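Long-range contact in AT-rich interactive domain-containing protein 4 (Arabidopsis thaliana, PDB 6LQF), which binds DNA and the trimethylated histone H3 tail through its ARID-PHD cassette, and regulates the floral transition as an ISWI component: residues L69-F79 against K112-E123. Numbering follows the deposited sequence.
With nucleotides of chain D.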
loop_
_atom_site.group_PDB
_atom_site.type_symbol
_atom_site.label_atom_id
_atom_site.label_comp_id
_atom_site.label_asym_id
_atom_site.label_seq_id
_atom_site.Cartn_x
_atom_site.Cartn_y
_atom_site.Cartn_z
ATOM N N LEU A 69 4.532 -1.933 3.848
ATOM C CA LEU A 69 3.498 -2.798 3.278
ATOM C C LEU A 69 2.131 -2.119 3.483
ATOM O O LEU A 69 1.290 -2.014 2.540
ATOM C CB LEU A 69 3.548 -4.183 3.989
ATOM C CG LEU A 69 2.358 -5.126 3.734
ATOM C CD1 LEU A 69 2.280 -5.372 2.233
ATOM C CD2 LEU A 69 2.574 -6.482 4.473
ATOM N N TYR A 70 1.885 -1.644 4.701
ATOM C CA TYR A 70 0.608 -0.994 5.027
ATOM C C TYR A 70 0.404 0.268 4.208
ATOM O O TYR A 70 -0.645 0.423 3.598
ATOM C CB TYR A 70 0.560 -0.649 6.506
ATOM C CG TYR A 70 -0.781 -0.083 6.932
ATOM C CD1 TYR A 70 -1.902 -0.927 7.066
ATOM C CD2 TYR A 70 -0.907 1.267 7.280
ATOM C CE1 TYR A 70 -3.098 -0.423 7.502
ATOM C CE2 TYR A 70 -2.134 1.791 7.722
ATOM C CZ TYR A 70 -3.202 0.920 7.868
ATOM O OH TYR A 70 -4.417 1.425 8.317
ATOM N N ARG A 71 1.427 1.141 4.155
ATOM C CA ARG A 71 1.269 2.432 3.432
ATOM C C ARG A 71 0.964 2.197 1.955
ATOM O O ARG A 71 0.086 2.884 1.383
ATOM C CB ARG A 71 2.506 3.295 3.588
ATOM C CG ARG A 71 2.625 3.780 5.035
ATOM C CD ARG A 71 3.579 4.899 5.238
ATOM N NE ARG A 71 4.913 4.548 4.831
ATOM C CZ ARG A 71 5.924 5.417 4.840
ATOM N NH1 ARG A 71 5.710 6.680 5.217
ATOM N NH2 ARG A 71 7.142 5.035 4.468
ATOM N N GLU A 72 1.639 1.221 1.349
ATOM C CA GLU A 72 1.436 1.024 -0.078
ATOM C C GLU A 72 0.046 0.460 -0.374
ATOM O O GLU A 72 -0.587 0.781 -1.410
ATOM C CB GLU A 72 2.491 0.099 -0.660
ATOM C CG GLU A 72 3.894 0.726 -0.668
ATOM C CD GLU A 72 3.953 2.140 -1.294
ATOM O OE1 GLU A 72 3.283 2.378 -2.326
ATOM O OE2 GLU A 72 4.690 3.045 -0.783
ATOM N N VAL A 73 -0.490 -0.348 0.507
ATOM C CA VAL A 73 -1.805 -0.948 0.271
ATOM C C VAL A 73 -2.924 0.030 0.578
ATOM O O VAL A 73 -3.864 0.162 -0.261
ATOM C CB VAL A 73 -1.987 -2.233 1.114
ATOM C CG1 VAL A 73 -3.471 -2.721 1.071
ATOM C CG2 VAL A 73 -1.069 -3.310 0.547
ATOM N N VAL A 74 -2.814 0.794 1.674
ATOM C CA VAL A 74 -3.970 1.642 1.988
ATOM C C VAL A 74 -4.001 2.836 1.023
ATOM O O VAL A 74 -5.082 3.353 0.720
ATOM C CB VAL A 74 -4.035 2.107 3.431
ATOM C CG1 VAL A 74 -4.128 0.855 4.324
ATOM C CG2 VAL A 74 -2.788 2.947 3.835
ATOM N N SER A 75 -2.838 3.253 0.503
ATOM C CA SER A 75 -2.812 4.379 -0.482
ATOM C C SER A 75 -3.507 3.987 -1.777
ATOM O O SER A 75 -3.904 4.888 -2.549
ATOM C CB SER A 75 -1.396 4.810 -0.755
ATOM O OG SER A 75 -0.677 3.854 -1.490
ATOM N N ARG A 76 -3.671 2.682 -2.013
ATOM C CA ARG A 76 -4.341 2.191 -3.224
ATOM C C ARG A 76 -5.766 1.709 -2.986
ATOM O O ARG A 76 -6.409 1.134 -3.890
ATOM C CB ARG A 76 -3.528 1.076 -3.857
ATOM C CG ARG A 76 -2.210 1.644 -4.424
ATOM C CD ARG A 76 -1.337 0.554 -4.933
ATOM N NE ARG A 76 -0.186 1.087 -5.666
ATOM C CZ ARG A 76 0.944 1.482 -5.092
ATOM N NH1 ARG A 76 1.083 1.433 -3.779
ATOM N NH2 ARG A 76 1.945 1.940 -5.831
ATOM N N GLY A 77 -6.318 2.007 -1.815
ATOM C CA GLY A 77 -7.700 1.672 -1.570
ATOM C C GLY A 77 -7.908 0.508 -0.640
ATOM O O GLY A 77 -9.055 0.139 -0.405
ATOM N N GLY A 78 -6.836 -0.068 -0.089
ATOM C CA GLY A 78 -6.997 -1.129 0.915
ATOM C C GLY A 78 -6.952 -2.529 0.332
ATOM O O GLY A 78 -6.902 -2.711 -0.897
ATOM N N PHE A 79 -6.965 -3.524 1.223
ATOM C CA PHE A 79 -6.753 -4.911 0.841
ATOM C C PHE A 79 -7.769 -5.469 -0.141
ATOM O O PHE A 79 -7.420 -6.305 -0.965
ATOM C CB PHE A 79 -6.742 -5.781 2.118
ATOM C CG PHE A 79 -6.329 -7.211 1.872
ATOM C CD1 PHE A 79 -4.979 -7.511 1.583
ATOM C CD2 PHE A 79 -7.258 -8.238 1.930
ATOM C CE1 PHE A 79 -4.598 -8.836 1.377
ATOM C CE2 PHE A 79 -6.874 -9.568 1.692
ATOM C CZ PHE A 79 -5.521 -9.849 1.443
ATOM N N LYS A 112 0.237 -10.860 0.574
ATOM C CA LYS A 112 -1.180 -10.876 0.884
ATOM C C LYS A 112 -1.456 -11.678 2.160
ATOM O O LYS A 112 -2.251 -11.229 2.985
ATOM C CB LYS A 112 -1.976 -11.451 -0.311
ATOM C CG LYS A 112 -1.979 -10.447 -1.466
ATOM C CD LYS A 112 -2.462 -11.108 -2.771
ATOM C CE LYS A 112 -3.921 -11.173 -2.738
ATOM N NZ LYS A 112 -4.458 -11.840 -4.015
ATOM N N ARG A 113 -0.751 -12.812 2.364
ATOM C CA ARG A 113 -0.928 -13.612 3.575
ATOM C C ARG A 113 -0.439 -12.832 4.802
ATOM O O ARG A 113 -1.084 -12.816 5.850
ATOM C CB ARG A 113 -0.192 -14.934 3.419
ATOM C CG ARG A 113 -0.831 -15.928 2.468
ATOM C CD ARG A 113 -0.266 -17.356 2.608
ATOM N NE ARG A 113 1.186 -17.415 2.442
ATOM C CZ ARG A 113 2.056 -17.336 3.447
ATOM N NH1 ARG A 113 1.621 -17.173 4.685
ATOM N NH2 ARG A 113 3.356 -17.399 3.218
ATOM N N HIS A 114 0.691 -12.134 4.673
ATOM C CA HIS A 114 1.183 -11.374 5.825
ATOM C C HIS A 114 0.246 -10.206 6.121
ATOM O O HIS A 114 0.076 -9.840 7.295
ATOM C CB HIS A 114 2.572 -10.802 5.571
ATOM C CG HIS A 114 3.689 -11.813 5.586
ATOM N ND1 HIS A 114 3.826 -12.759 6.574
ATOM C CD2 HIS A 114 4.772 -11.950 4.774
ATOM C CE1 HIS A 114 4.926 -13.459 6.359
ATOM N NE2 HIS A 114 5.522 -12.989 5.276
ATOM N N TYR A 115 -0.354 -9.607 5.058
ATOM C CA TYR A 115 -1.243 -8.502 5.314
ATOM C C TYR A 115 -2.469 -9.015 6.067
ATOM O O TYR A 115 -2.909 -8.408 7.053
ATOM C CB TYR A 115 -1.667 -7.840 3.993
ATOM C CG TYR A 115 -2.300 -6.480 4.187
ATOM C CD1 TYR A 115 -3.657 -6.338 4.548
ATOM C CD2 TYR A 115 -1.561 -5.335 3.995
ATOM C CE1 TYR A 115 -4.237 -5.088 4.711
ATOM C CE2 TYR A 115 -2.139 -4.112 4.149
ATOM C CZ TYR A 115 -3.460 -3.987 4.503
ATOM O OH TYR A 115 -3.995 -2.723 4.662
ATOM N N GLU A 116 -3.016 -10.142 5.613
ATOM C CA GLU A 116 -4.113 -10.768 6.345
ATOM C C GLU A 116 -3.775 -11.051 7.813
ATOM O O GLU A 116 -4.601 -10.819 8.699
ATOM C CB GLU A 116 -4.502 -12.078 5.669
ATOM C CG GLU A 116 -5.273 -11.805 4.399
ATOM C CD GLU A 116 -5.615 -13.061 3.623
ATOM O OE1 GLU A 116 -4.929 -14.096 3.804
ATOM O OE2 GLU A 116 -6.568 -13.004 2.822
ATOM N N THR A 117 -2.577 -11.557 8.093
ATOM C CA THR A 117 -2.175 -11.876 9.479
ATOM C C THR A 117 -2.049 -10.626 10.350
ATOM O O THR A 117 -2.569 -10.580 11.485
ATOM C CB THR A 117 -0.832 -12.632 9.416
ATOM O OG1 THR A 117 -1.034 -13.836 8.649
ATOM C CG2 THR A 117 -0.279 -12.998 10.836
ATOM N N TYR A 118 -1.305 -9.608 9.870
ATOM C CA TYR A 118 -0.904 -8.527 10.744
ATOM C C TYR A 118 -1.735 -7.268 10.609
ATOM O O TYR A 118 -1.824 -6.462 11.556
ATOM C CB TYR A 118 0.571 -8.153 10.494
ATOM C CG TYR A 118 1.550 -9.183 10.969
ATOM C CD1 TYR A 118 1.907 -9.242 12.321
ATOM C CD2 TYR A 118 2.126 -10.095 10.077
ATOM C CE1 TYR A 118 2.806 -10.192 12.777
ATOM C CE2 TYR A 118 3.058 -11.052 10.517
ATOM C CZ TYR A 118 3.366 -11.095 11.883
ATOM O OH TYR A 118 4.289 -12.017 12.339
ATOM N N LEU A 119 -2.314 -7.040 9.394
ATOM C CA LEU A 119 -2.756 -5.676 9.067
ATOM C C LEU A 119 -4.208 -5.542 8.643
ATOM O O LEU A 119 -4.737 -4.421 8.672
ATOM C CB LEU A 119 -1.858 -5.105 7.943
ATOM C CG LEU A 119 -0.383 -4.896 8.313
ATOM C CD1 LEU A 119 0.441 -4.495 7.033
ATOM C CD2 LEU A 119 -0.331 -3.823 9.375
ATOM N N LEU A 120 -4.906 -6.629 8.300
ATOM C CA LEU A 120 -6.240 -6.438 7.735
ATOM C C LEU A 120 -7.269 -5.913 8.747
ATOM O O LEU A 120 -8.000 -4.931 8.495
ATOM C CB LEU A 120 -6.699 -7.744 7.128
ATOM C CG LEU A 120 -8.030 -7.610 6.433
ATOM C CD1 LEU A 120 -8.059 -6.530 5.352
ATOM C CD2 LEU A 120 -8.300 -8.972 5.802
ATOM N N GLU A 121 -7.309 -6.545 9.929
ATOM C CA GLU A 121 -8.184 -6.032 10.975
ATOM C C GLU A 121 -7.803 -4.621 11.384
ATOM O O GLU A 121 -8.646 -3.770 11.613
ATOM C CB GLU A 121 -8.137 -6.960 12.200
ATOM C CG GLU A 121 -8.705 -8.322 11.841
ATOM C CD GLU A 121 -8.687 -9.316 12.993
ATOM O OE1 GLU A 121 -8.045 -9.049 14.048
ATOM O OE2 GLU A 121 -9.358 -10.360 12.824
ATOM N N TYR A 122 -6.494 -4.396 11.449
ATOM C CA TYR A 122 -6.010 -3.027 11.742
ATOM C C TYR A 122 -6.509 -2.020 10.729
ATOM O O TYR A 122 -6.971 -0.938 11.093
ATOM C CB TYR A 122 -4.487 -3.020 11.812
ATOM C CG TYR A 122 -3.886 -1.685 12.247
ATOM C CD1 TYR A 122 -3.621 -0.664 11.297
ATOM C CD2 TYR A 122 -3.557 -1.466 13.583
ATOM C CE1 TYR A 122 -3.112 0.530 11.678
ATOM C CE2 TYR A 122 -3.006 -0.258 13.996
ATOM C CZ TYR A 122 -2.803 0.721 13.044
ATOM O OH TYR A 122 -2.279 1.929 13.432
ATOM N N GLU A 123 -6.434 -2.388 9.452
ATOM C CA GLU A 123 -6.917 -1.474 8.388
ATOM C C GLU A 123 -8.393 -1.114 8.617
ATOM O O GLU A 123 -8.759 0.063 8.550
ATOM C CB GLU A 123 -6.761 -2.123 7.013
ATOM C CG GLU A 123 -7.289 -1.215 5.867
ATOM C CD GLU A 123 -7.542 -2.023 4.558
ATOM O OE1 GLU A 123 -6.619 -2.703 4.051
ATOM O OE2 GLU A 123 -8.669 -1.983 4.034
ATOM P P DA D 6 -2.841 -14.872 -5.420
ATOM O OP1 DA D 6 -4.196 -14.845 -5.027
ATOM O OP2 DA D 6 -1.843 -14.618 -4.442
ATOM O "O5'" DA D 6 -2.476 -16.249 -6.092
ATOM C "C5'" DA D 6 -3.283 -16.831 -7.104
ATOM C "C4'" DA D 6 -3.051 -18.322 -7.188
ATOM O "O4'" DA D 6 -1.784 -18.615 -7.804
ATOM C "C3'" DA D 6 -3.049 -19.061 -5.855
ATOM O "O3'" DA D 6 -3.687 -20.314 -6.097
ATOM C "C2'" DA D 6 -1.572 -19.173 -5.545
ATOM C "C1'" DA D 6 -0.930 -19.305 -6.905
ATOM N N9 DA D 6 0.403 -18.722 -7.034
ATOM C C8 DA D 6 0.780 -17.473 -6.620
ATOM N N7 DA D 6 2.003 -17.154 -6.947
ATOM C C5 DA D 6 2.484 -18.287 -7.580
ATOM C C6 DA D 6 3.724 -18.594 -8.148
ATOM N N6 DA D 6 4.757 -17.762 -8.164
ATOM N N1 DA D 6 3.868 -19.803 -8.722
ATOM C C2 DA D 6 2.830 -20.636 -8.715
ATOM N N3 DA D 6 1.621 -20.467 -8.212
ATOM C C4 DA D 6 1.507 -19.258 -7.647
HETATM O O HOH W 1 -7.112 2.103 7.626
#
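Tyr115 and Phe79 reach toward one another because each carries its CG anti to the backbone N, which lays their rings side by side. The ring planes differ by 8°, but the rings are slid apart and barely overlap, with Phe79 CD1 3.5 Å from Tyr115 CD1. Tyr115 is a knob in a hole formed by Leu69, Tyr70, Val73 and Val74: Val73 CB lies 3.6 Å from Tyr115 CE2, and Leu69 CG lies at the ring's edge.

The case illustrates how a buried carboxylate can tie a loop to a helix. Glu123 OE1 takes two bonds, on its anti lone pair from Tyr115 OH at 2.7 Å and on its syn side from Phe79 N at 3.0 Å. Together they fix the Tyr115 hydroxyl and the chain just beyond the Schellman motif, with Gly77 as C-prime residue, that ends helix 66-74. Leu120 CD1 packs on Phe79 CB at 3.6 Å, while Glu116 CG approaches the CZ end of that ring.

Tyr122 turns its edge to the face of Tyr70 in an offset edge-to-face pair, the planes roughly perpendicular. The Tyr70 hydroxyl bonds Asp128 and shares a water with Glu123 O; that of Tyr122 bonds the zinc ligand Asp32.

At the opposite end Lys112 NZ, also bonded to Asn83, donates to OP1 of DA6 of chain D at 3.2 Å. Within the ARID domain, the axes of 69-74 and 112-118 cross at -99°, nearly perpendicular, with helix 87-91 packing against Leu69 and Val73, and helix 26-39 against Leu119 and Tyr122.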